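Integrase (Enterobacteria phage lambda, PDB 1AE9) cuts and rejoins DNA in site-specific recombination, integrating the phage genome into the host chromosome and, together with excisionase, releasing the prophage. Local coordinates at residues 30-35 against 75-80; 34-39 against 133-138; 68-73 against 140-145. One frame throughout, in Å; residues are numbered along the deposited sequence.

Contact 1: 30-35 against 75-80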
loop_
_atom_site.group_PDB
_atom_site.type_symbol
_atom_site.label_atom_id
_atom_site.label_comp_id
_atom_site.label_asym_id
_atom_site.label_seq_id
_atom_site.Cartn_x
_atom_site.Cartn_y
_atom_site.Cartn_z
ATOM N N ALA A 30 -7.356 -12.652 14.195
ATOM C CA ALA A 30 -8.198 -11.467 14.106
ATOM C C ALA A 30 -9.467 -11.617 14.947
ATOM O O ALA A 30 -9.890 -10.668 15.616
ATOM C CB ALA A 30 -8.570 -11.200 12.657
ATOM N N VAL A 31 -10.076 -12.800 14.902
ATOM C CA VAL A 31 -11.306 -13.054 15.653
ATOM C C VAL A 31 -11.069 -13.249 17.152
ATOM O O VAL A 31 -11.807 -12.710 17.965
ATOM C CB VAL A 31 -12.111 -14.265 15.068
ATOM C CG1 VAL A 31 -13.354 -14.558 15.924
ATOM C CG2 VAL A 31 -12.543 -13.963 13.627
ATOM N N VAL A 32 -10.026 -13.977 17.527
ATOM C CA VAL A 32 -9.770 -14.207 18.941
ATOM C C VAL A 32 -9.148 -13.016 19.697
ATOM O O VAL A 32 -9.295 -12.915 20.917
ATOM C CB VAL A 32 -8.975 -15.531 19.169
ATOM C CG1 VAL A 32 -7.496 -15.350 18.882
ATOM C CG2 VAL A 32 -9.199 -16.050 20.578
ATOM N N THR A 33 -8.451 -12.118 18.997
ATOM C CA THR A 33 -7.859 -10.954 19.668
ATOM C C THR A 33 -8.669 -9.681 19.423
ATOM O O THR A 33 -8.526 -8.702 20.158
ATOM C CB THR A 33 -6.387 -10.665 19.236
ATOM O OG1 THR A 33 -6.361 -10.173 17.889
ATOM C CG2 THR A 33 -5.513 -11.910 19.349
ATOM N N GLY A 34 -9.489 -9.684 18.372
ATOM C CA GLY A 34 -10.292 -8.518 18.037
ATOM C C GLY A 34 -9.504 -7.285 17.595
ATOM O O GLY A 34 -10.074 -6.189 17.494
ATOM N N GLN A 35 -8.214 -7.450 17.294
ATOM C CA GLN A 35 -7.376 -6.320 16.890
ATOM C C GLN A 35 -7.440 -5.963 15.405
ATOM O O GLN A 35 -7.675 -6.826 14.553
ATOM C CB GLN A 35 -5.925 -6.559 17.326
ATOM C CG GLN A 35 -5.754 -6.733 18.846
ATOM C CD GLN A 35 -6.469 -5.647 19.645
ATOM O OE1 GLN A 35 -6.161 -4.453 19.526
ATOM N NE2 GLN A 35 -7.448 -6.050 20.441
ATOM N N LEU A 75 -16.577 -20.657 17.328
ATOM C CA LEU A 75 -15.822 -21.166 16.190
ATOM C C LEU A 75 -14.723 -22.144 16.575
ATOM O O LEU A 75 -14.017 -22.662 15.709
ATOM C CB LEU A 75 -15.231 -19.999 15.395
ATOM C CG LEU A 75 -16.256 -19.097 14.708
ATOM C CD1 LEU A 75 -15.580 -17.841 14.195
ATOM C CD2 LEU A 75 -16.926 -19.855 13.573
ATOM N N GLY A 76 -14.596 -22.415 17.871
ATOM C CA GLY A 76 -13.574 -23.334 18.336
ATOM C C GLY A 76 -12.168 -22.790 18.136
ATOM O O GLY A 76 -11.249 -23.540 17.797
ATOM N N ILE A 77 -11.998 -21.487 18.343
ATOM C CA ILE A 77 -10.691 -20.856 18.185
ATOM C C ILE A 77 -10.022 -20.667 19.536
ATOM O O ILE A 77 -10.582 -20.039 20.434
ATOM C CB ILE A 77 -10.795 -19.484 17.487
ATOM C CG1 ILE A 77 -11.335 -19.654 16.067
ATOM C CG2 ILE A 77 -9.422 -18.820 17.439
ATOM C CD1 ILE A 77 -11.712 -18.350 15.390
ATOM N N SER A 78 -8.844 -21.255 19.693
ATOM C CA SER A 78 -8.092 -21.116 20.925
ATOM C C SER A 78 -6.905 -20.229 20.606
ATOM O O SER A 78 -6.128 -20.540 19.707
ATOM C CB SER A 78 -7.601 -22.478 21.402
ATOM O OG SER A 78 -6.647 -22.343 22.449
ATOM N N MET A 79 -6.758 -19.131 21.342
ATOM C CA MET A 79 -5.648 -18.218 21.100
ATOM C C MET A 79 -4.298 -18.910 21.255
ATOM O O MET A 79 -3.419 -18.728 20.414
ATOM C CB MET A 79 -5.737 -16.982 22.007
ATOM C CG MET A 79 -4.727 -15.872 21.656
ATOM S SD MET A 79 -5.094 -14.309 22.464
ATOM C CE MET A 79 -3.526 -13.475 22.344
ATOM N N LYS A 80 -4.143 -19.734 22.294
ATOM C CA LYS A 80 -2.881 -20.438 22.528
ATOM C C LYS A 80 -2.559 -21.385 21.381
ATOM O O LYS A 80 -1.428 -21.410 20.894
ATOM C CB LYS A 80 -2.928 -21.206 23.855
#
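The last turn of helix 21-33 meets the segment 75-80, where strand 77-78 runs into helix 79-90, through apolar groups alone. Packing is densest around V32. Its CB lies 3.7 Å from I77 CG2, and its two methyls straddle the start of the M79 side chain, with V32 CG2 3.9 Å from M79 CB. With chi1 at 79°, V32 CG1 sits between backbone N and carbonyl carbon, letting both branches face M79. From there the extended methionine crosses T33 at about a right angle, M79 CE reaching T33 CG2 at 3.9 Å. T33 presents this methyl while its OG1 bonds back to L29 O. The packing loosens toward L75: V31 CB is 4.1 Å from I77 CD1, and V31 CG1 is 4.3 Å from L75 CD1, with Y9 and L141 also packing against this end. On the far side S78 turns away, partly exposed, at the N-cap position of helix 79-90. G76 and I77 both face I72 in a G1 beta bulge just before this helix. With every touching residue buried, the fit rests on shape and dispersion, and helix 21-33 and the segment 75-80 are joined without directional bonds.

Contact 2: 34-39 against 133-138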
loop_
_atom_site.group_PDB
_atom_site.type_symbol
_atom_site.label_atom_id
_atom_site.label_comp_id
_atom_site.label_asym_id
_atom_site.label_seq_id
_atom_site.Cartn_x
_atom_site.Cartn_y
_atom_site.Cartn_z
ATOM N N GLY A 34 -9.489 -9.684 18.372
ATOM C CA GLY A 34 -10.292 -8.518 18.037
ATOM C C GLY A 34 -9.504 -7.285 17.595
ATOM O O GLY A 34 -10.074 -6.189 17.494
ATOM N N GLN A 35 -8.214 -7.450 17.294
ATOM C CA GLN A 35 -7.376 -6.320 16.890
ATOM C C GLN A 35 -7.440 -5.963 15.405
ATOM O O GLN A 35 -7.675 -6.826 14.553
ATOM C CB GLN A 35 -5.925 -6.559 17.326
ATOM C CG GLN A 35 -5.754 -6.733 18.846
ATOM C CD GLN A 35 -6.469 -5.647 19.645
ATOM O OE1 GLN A 35 -6.161 -4.453 19.526
ATOM N NE2 GLN A 35 -7.448 -6.050 20.441
ATOM N N ARG A 36 -7.273 -4.676 15.102
ATOM C CA ARG A 36 -7.296 -4.195 13.725
ATOM C C ARG A 36 -6.172 -4.895 12.966
ATOM O O ARG A 36 -5.136 -5.218 13.557
ATOM C CB ARG A 36 -7.073 -2.688 13.685
ATOM C CG ARG A 36 -8.167 -1.864 14.357
ATOM C CD ARG A 36 -7.903 -0.384 14.145
ATOM N NE ARG A 36 -8.881 0.486 14.797
ATOM C CZ ARG A 36 -8.881 0.784 16.093
ATOM N NH1 ARG A 36 -7.959 0.279 16.910
ATOM N NH2 ARG A 36 -9.787 1.625 16.573
ATOM N N VAL A 37 -6.355 -5.090 11.659
ATOM C CA VAL A 37 -5.366 -5.779 10.835
ATOM C C VAL A 37 -3.969 -5.144 10.894
ATOM O O VAL A 37 -2.958 -5.865 10.941
ATOM C CB VAL A 37 -5.864 -5.980 9.364
ATOM C CG1 VAL A 37 -6.048 -4.642 8.653
ATOM C CG2 VAL A 37 -4.907 -6.904 8.596
ATOM N N GLY A 38 -3.917 -3.810 10.972
ATOM C CA GLY A 38 -2.640 -3.118 11.062
ATOM C C GLY A 38 -1.884 -3.588 12.289
ATOM O O GLY A 38 -0.677 -3.844 12.237
ATOM N N ASP A 39 -2.593 -3.756 13.398
ATOM C CA ASP A 39 -1.954 -4.214 14.623
ATOM C C ASP A 39 -1.612 -5.701 14.596
ATOM O O ASP A 39 -0.602 -6.108 15.168
ATOM C CB ASP A 39 -2.794 -3.852 15.848
ATOM C CG ASP A 39 -2.942 -2.353 16.019
ATOM O OD1 ASP A 39 -1.944 -1.631 15.820
ATOM O OD2 ASP A 39 -4.059 -1.890 16.322
ATOM N N GLU A 133 -13.955 -6.767 8.683
ATOM C CA GLU A 133 -15.193 -7.239 9.286
ATOM C C GLU A 133 -14.988 -8.313 10.349
ATOM O O GLU A 133 -15.898 -8.590 11.141
ATOM C CB GLU A 133 -16.191 -7.684 8.211
ATOM C CG GLU A 133 -17.078 -6.540 7.704
ATOM C CD GLU A 133 -16.291 -5.279 7.339
ATOM O OE1 GLU A 133 -15.627 -5.273 6.285
ATOM O OE2 GLU A 133 -16.336 -4.286 8.105
ATOM N N LEU A 134 -13.783 -8.875 10.405
ATOM C CA LEU A 134 -13.463 -9.901 11.393
ATOM C C LEU A 134 -13.388 -9.298 12.800
ATOM O O LEU A 134 -13.573 -10.003 13.788
ATOM C CB LEU A 134 -12.144 -10.607 11.033
ATOM C CG LEU A 134 -12.200 -11.477 9.772
ATOM C CD1 LEU A 134 -10.826 -12.010 9.442
ATOM C CD2 LEU A 134 -13.172 -12.622 9.983
ATOM N N ARG A 135 -13.127 -7.994 12.876
ATOM C CA ARG A 135 -13.047 -7.272 14.150
ATOM C C ARG A 135 -14.458 -7.089 14.740
ATOM O O ARG A 135 -14.664 -7.245 15.945
ATOM C CB ARG A 135 -12.355 -5.920 13.933
ATOM C CG ARG A 135 -12.186 -5.054 15.169
ATOM C CD ARG A 135 -11.174 -3.928 14.893
ATOM N NE ARG A 135 -11.426 -2.719 15.683
ATOM C CZ ARG A 135 -10.939 -2.474 16.900
ATOM N NH1 ARG A 135 -10.151 -3.352 17.513
ATOM N NH2 ARG A 135 -11.241 -1.329 17.510
ATOM N N SER A 136 -15.428 -6.783 13.880
ATOM C CA SER A 136 -16.821 -6.627 14.306
ATOM C C SER A 136 -17.348 -7.999 14.714
ATOM O O SER A 136 -18.092 -8.116 15.687
ATOM C CB SER A 136 -17.687 -6.081 13.168
ATOM O OG SER A 136 -17.212 -4.830 12.719
ATOM N N LEU A 137 -16.972 -9.034 13.961
ATOM C CA LEU A 137 -17.404 -10.391 14.282
ATOM C C LEU A 137 -16.885 -10.754 15.671
ATOM O O LEU A 137 -17.641 -11.253 16.505
ATOM C CB LEU A 137 -16.924 -11.399 13.230
ATOM C CG LEU A 137 -17.247 -12.884 13.474
ATOM C CD1 LEU A 137 -18.741 -13.105 13.648
ATOM C CD2 LEU A 137 -16.723 -13.722 12.332
ATOM N N SER A 138 -15.609 -10.470 15.922
ATOM C CA SER A 138 -14.977 -10.722 17.217
ATOM C C SER A 138 -15.811 -10.076 18.335
ATOM O O SER A 138 -16.100 -10.704 19.351
ATOM C CB SER A 138 -13.563 -10.124 17.224
ATOM O OG SER A 138 -12.914 -10.304 18.474
#
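R135 of helix 133-145 carries the polar part of the contact. Its CG is anti to the backbone N (chi1 -180°) and the chain stays extended to NE, which carries the guanidinium across to the loop leading into helix 37-42. There R135 NH1 donates to G34 O over 2.8 Å; the donor lies in the carbonyl plane, but the N-H...O angle of 136° makes the bond bent. R135 NH2 bonds to L155 O, so two backbone carbonyls hold the group. Stacking comes next. The guanidinium of R36 lies flat on that of R135, centres 3.9 Å apart and planes inclined by 26°, with R135 NH2 3.5 Å from R36 CZ. Further back, R36 CG sits over the same face of R135, 3.6 Å from R135 NE. These are two predicted catalytic residues of the tyrosine recombinase active site, R135 closing the H-x-x-R motif that begins at H132; in this family such a pair binds the scissile phosphate. The like charges are probably eased by the R36 NH1 bond to Q57 OE1 and the carbonyls around R135. Further packing comes from S138, against G34 just past helix 21-33. S138 OG, anti to its backbone N and bonded to V31 O, comes within 3.2 Å of G34 CA, which this positive-phi glycine, lacking a side chain, allows.

Contact 3: 68-73 against 140-145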
loop_
_atom_site.group_PDB
_atom_site.type_symbol
_atom_site.label_atom_id
_atom_site.label_comp_id
_atom_site.label_asym_id
_atom_site.label_seq_id
_atom_site.Cartn_x
_atom_site.Cartn_y
_atom_site.Cartn_z
ATOM N N THR A 68 -3.509 -14.710 26.789
ATOM C CA THR A 68 -3.440 -15.718 25.738
ATOM C C THR A 68 -4.323 -16.941 25.984
ATOM O O THR A 68 -4.375 -17.860 25.167
ATOM C CB THR A 68 -2.000 -16.174 25.495
ATOM O OG1 THR A 68 -1.443 -16.662 26.721
ATOM C CG2 THR A 68 -1.156 -15.017 24.974
ATOM N N ALA A 69 -5.024 -16.947 27.109
ATOM C CA ALA A 69 -5.914 -18.046 27.445
ATOM C C ALA A 69 -7.282 -17.894 26.778
ATOM O O ALA A 69 -8.125 -18.790 26.872
ATOM C CB ALA A 69 -6.073 -18.131 28.950
ATOM N N LEU A 70 -7.509 -16.762 26.115
ATOM C CA LEU A 70 -8.785 -16.502 25.450
ATOM C C LEU A 70 -9.172 -17.575 24.438
ATOM O O LEU A 70 -8.309 -18.229 23.840
ATOM C CB LEU A 70 -8.779 -15.130 24.771
ATOM C CG LEU A 70 -9.035 -13.906 25.652
ATOM C CD1 LEU A 70 -8.976 -12.645 24.799
ATOM C CD2 LEU A 70 -10.400 -14.022 26.329
ATOM N N HIS A 71 -10.480 -17.758 24.272
ATOM C CA HIS A 71 -11.044 -18.738 23.343
ATOM C C HIS A 71 -12.272 -18.095 22.727
ATOM O O HIS A 71 -12.944 -17.288 23.375
ATOM C CB HIS A 71 -11.566 -19.989 24.083
ATOM C CG HIS A 71 -10.515 -20.988 24.472
ATOM N ND1 HIS A 71 -9.757 -20.872 25.621
ATOM C CD2 HIS A 71 -10.161 -22.169 23.908
ATOM C CE1 HIS A 71 -8.985 -21.938 25.749
ATOM N NE2 HIS A 71 -9.211 -22.741 24.724
ATOM N N ILE A 72 -12.554 -18.442 21.478
ATOM C CA ILE A 72 -13.766 -17.987 20.798
ATOM C C ILE A 72 -14.530 -19.299 20.650
ATOM O O ILE A 72 -14.271 -20.095 19.742
ATOM C CB ILE A 72 -13.494 -17.354 19.413
ATOM C CG1 ILE A 72 -13.125 -15.881 19.590
ATOM C CG2 ILE A 72 -14.739 -17.465 18.515
ATOM C CD1 ILE A 72 -14.315 -14.981 19.917
ATOM N N ASP A 73 -15.422 -19.543 21.599
ATOM C CA ASP A 73 -16.211 -20.765 21.630
ATOM C C ASP A 73 -17.024 -21.075 20.383
ATOM O O ASP A 73 -16.951 -22.191 19.869
ATOM C CB ASP A 73 -17.106 -20.765 22.864
ATOM C CG ASP A 73 -16.312 -20.728 24.155
ATOM O OD1 ASP A 73 -15.172 -21.251 24.184
ATOM O OD2 ASP A 73 -16.829 -20.165 25.139
ATOM N N ARG A 140 -19.094 -9.072 18.357
ATOM C CA ARG A 140 -20.410 -9.707 18.517
ATOM C C ARG A 140 -20.317 -11.072 19.191
ATOM O O ARG A 140 -21.141 -11.409 20.045
ATOM C CB ARG A 140 -21.139 -9.830 17.175
ATOM C CG ARG A 140 -21.465 -8.492 16.518
ATOM C CD ARG A 140 -22.376 -8.649 15.299
ATOM N NE ARG A 140 -21.844 -9.577 14.297
ATOM C CZ ARG A 140 -21.095 -9.222 13.251
ATOM N NH1 ARG A 140 -20.774 -7.950 13.046
ATOM N NH2 ARG A 140 -20.670 -10.145 12.404
ATOM N N LEU A 141 -19.307 -11.855 18.830
ATOM C CA LEU A 141 -19.127 -13.164 19.436
ATOM C C LEU A 141 -18.738 -13.046 20.909
ATOM O O LEU A 141 -19.228 -13.812 21.742
ATOM C CB LEU A 141 -18.073 -13.979 18.680
ATOM C CG LEU A 141 -18.398 -14.383 17.235
ATOM C CD1 LEU A 141 -17.268 -15.249 16.674
ATOM C CD2 LEU A 141 -19.717 -15.154 17.186
ATOM N N TYR A 142 -17.844 -12.106 21.227
ATOM C CA TYR A 142 -17.393 -11.882 22.606
ATOM C C TYR A 142 -18.476 -11.259 23.480
ATOM O O TYR A 142 -18.535 -11.521 24.681
ATOM C CB TYR A 142 -16.120 -11.025 22.643
ATOM C CG TYR A 142 -14.848 -11.845 22.562
ATOM C CD1 TYR A 142 -14.697 -12.997 23.332
ATOM C CD2 TYR A 142 -13.800 -11.478 21.713
ATOM C CE1 TYR A 142 -13.539 -13.764 23.265
ATOM C CE2 TYR A 142 -12.640 -12.242 21.638
ATOM C CZ TYR A 142 -12.518 -13.381 22.419
ATOM O OH TYR A 142 -11.373 -14.136 22.383
ATOM N N GLU A 143 -19.324 -10.439 22.871
ATOM C CA GLU A 143 -20.429 -9.797 23.569
ATOM C C GLU A 143 -21.392 -10.869 24.089
ATOM O O GLU A 143 -21.959 -10.735 25.171
ATOM C CB GLU A 143 -21.162 -8.850 22.621
ATOM N N LYS A 144 -21.574 -11.927 23.307
ATOM C CA LYS A 144 -22.459 -13.019 23.685
ATOM C C LYS A 144 -21.781 -13.962 24.674
ATOM O O LYS A 144 -22.327 -14.261 25.734
ATOM C CB LYS A 144 -22.918 -13.787 22.438
ATOM N N GLN A 145 -20.574 -14.396 24.335
ATOM C CA GLN A 145 -19.803 -15.321 25.165
ATOM C C GLN A 145 -19.401 -14.788 26.541
ATOM O O GLN A 145 -19.403 -15.532 27.525
ATOM C CB GLN A 145 -18.546 -15.770 24.408
ATOM C CG GLN A 145 -17.663 -16.746 25.164
ATOM C CD GLN A 145 -16.428 -17.128 24.391
ATOM O OE1 GLN A 145 -16.502 -17.486 23.216
ATOM N NE2 GLN A 145 -15.283 -17.069 25.042
#
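The segment 68-73 runs past the C-terminal end of helix 133-145, the CA atoms of I72 and Y142 lying 7.3 Å apart, so that side chains bridge the gap. Q145 does so with its amide. Its aliphatic chain is extended, CG anti to the backbone N (chi1 -180°), and the tip takes hold of the backbone twice: Q145 NE2 donates to H71 O over 2.9 Å, and Q145 OE1 accepts from D73 N over 2.8 Å. Both donors stand above the carbonyl plane of their acceptors. The carboxylate of D73 stacks over the amide, its plane 18° from it, with D73 OD2 3.2 Å from Q145 CD. On the inner side, I72 points its CD1 methyl at the middle of one face of the Y142 ring, 3.5 Å from the centroid and 15° off the normal, a CH-pi contact. The other branch, I72 CG2, meets L141 CD1 at 3.8 Å. L70 wraps the phenol end, its CB 3.7 Å from Y142 OH; that hydroxyl is bonded to V32 O of helix 21-33, and the ring packs edge-to-face with F150. A largely buried apolar and aromatic patch thus probably sets the spacing of strand and helix, while the more exposed Q145 amide, bonded to the backbone one residue to either side of I72, is consistent with a fixed alignment.

In the fold
Following the chain from the N terminus, helix 21-33 leads directly into helix 37-42, and contacts 1 and 2 set out from this junction, sharing G34 and Q35. Contact 1 closes the shorter loop, by way of helix 37-42 and the first three strands of the mixed sheet; contact 2 closes a longer one, reaching helix 133-145. Contact 3 starts at 68-73, inside both loops, and ends at 140-145, beyond both, so it crosses each of them. Its strand 71-72 pairs with strand 77-78 of contact 1, and its helix carries on from contact 2. Helix 21-33 is also bonded to helix 133-145, so hairpin and helices form one core, with the paired arginines of the active site beside it.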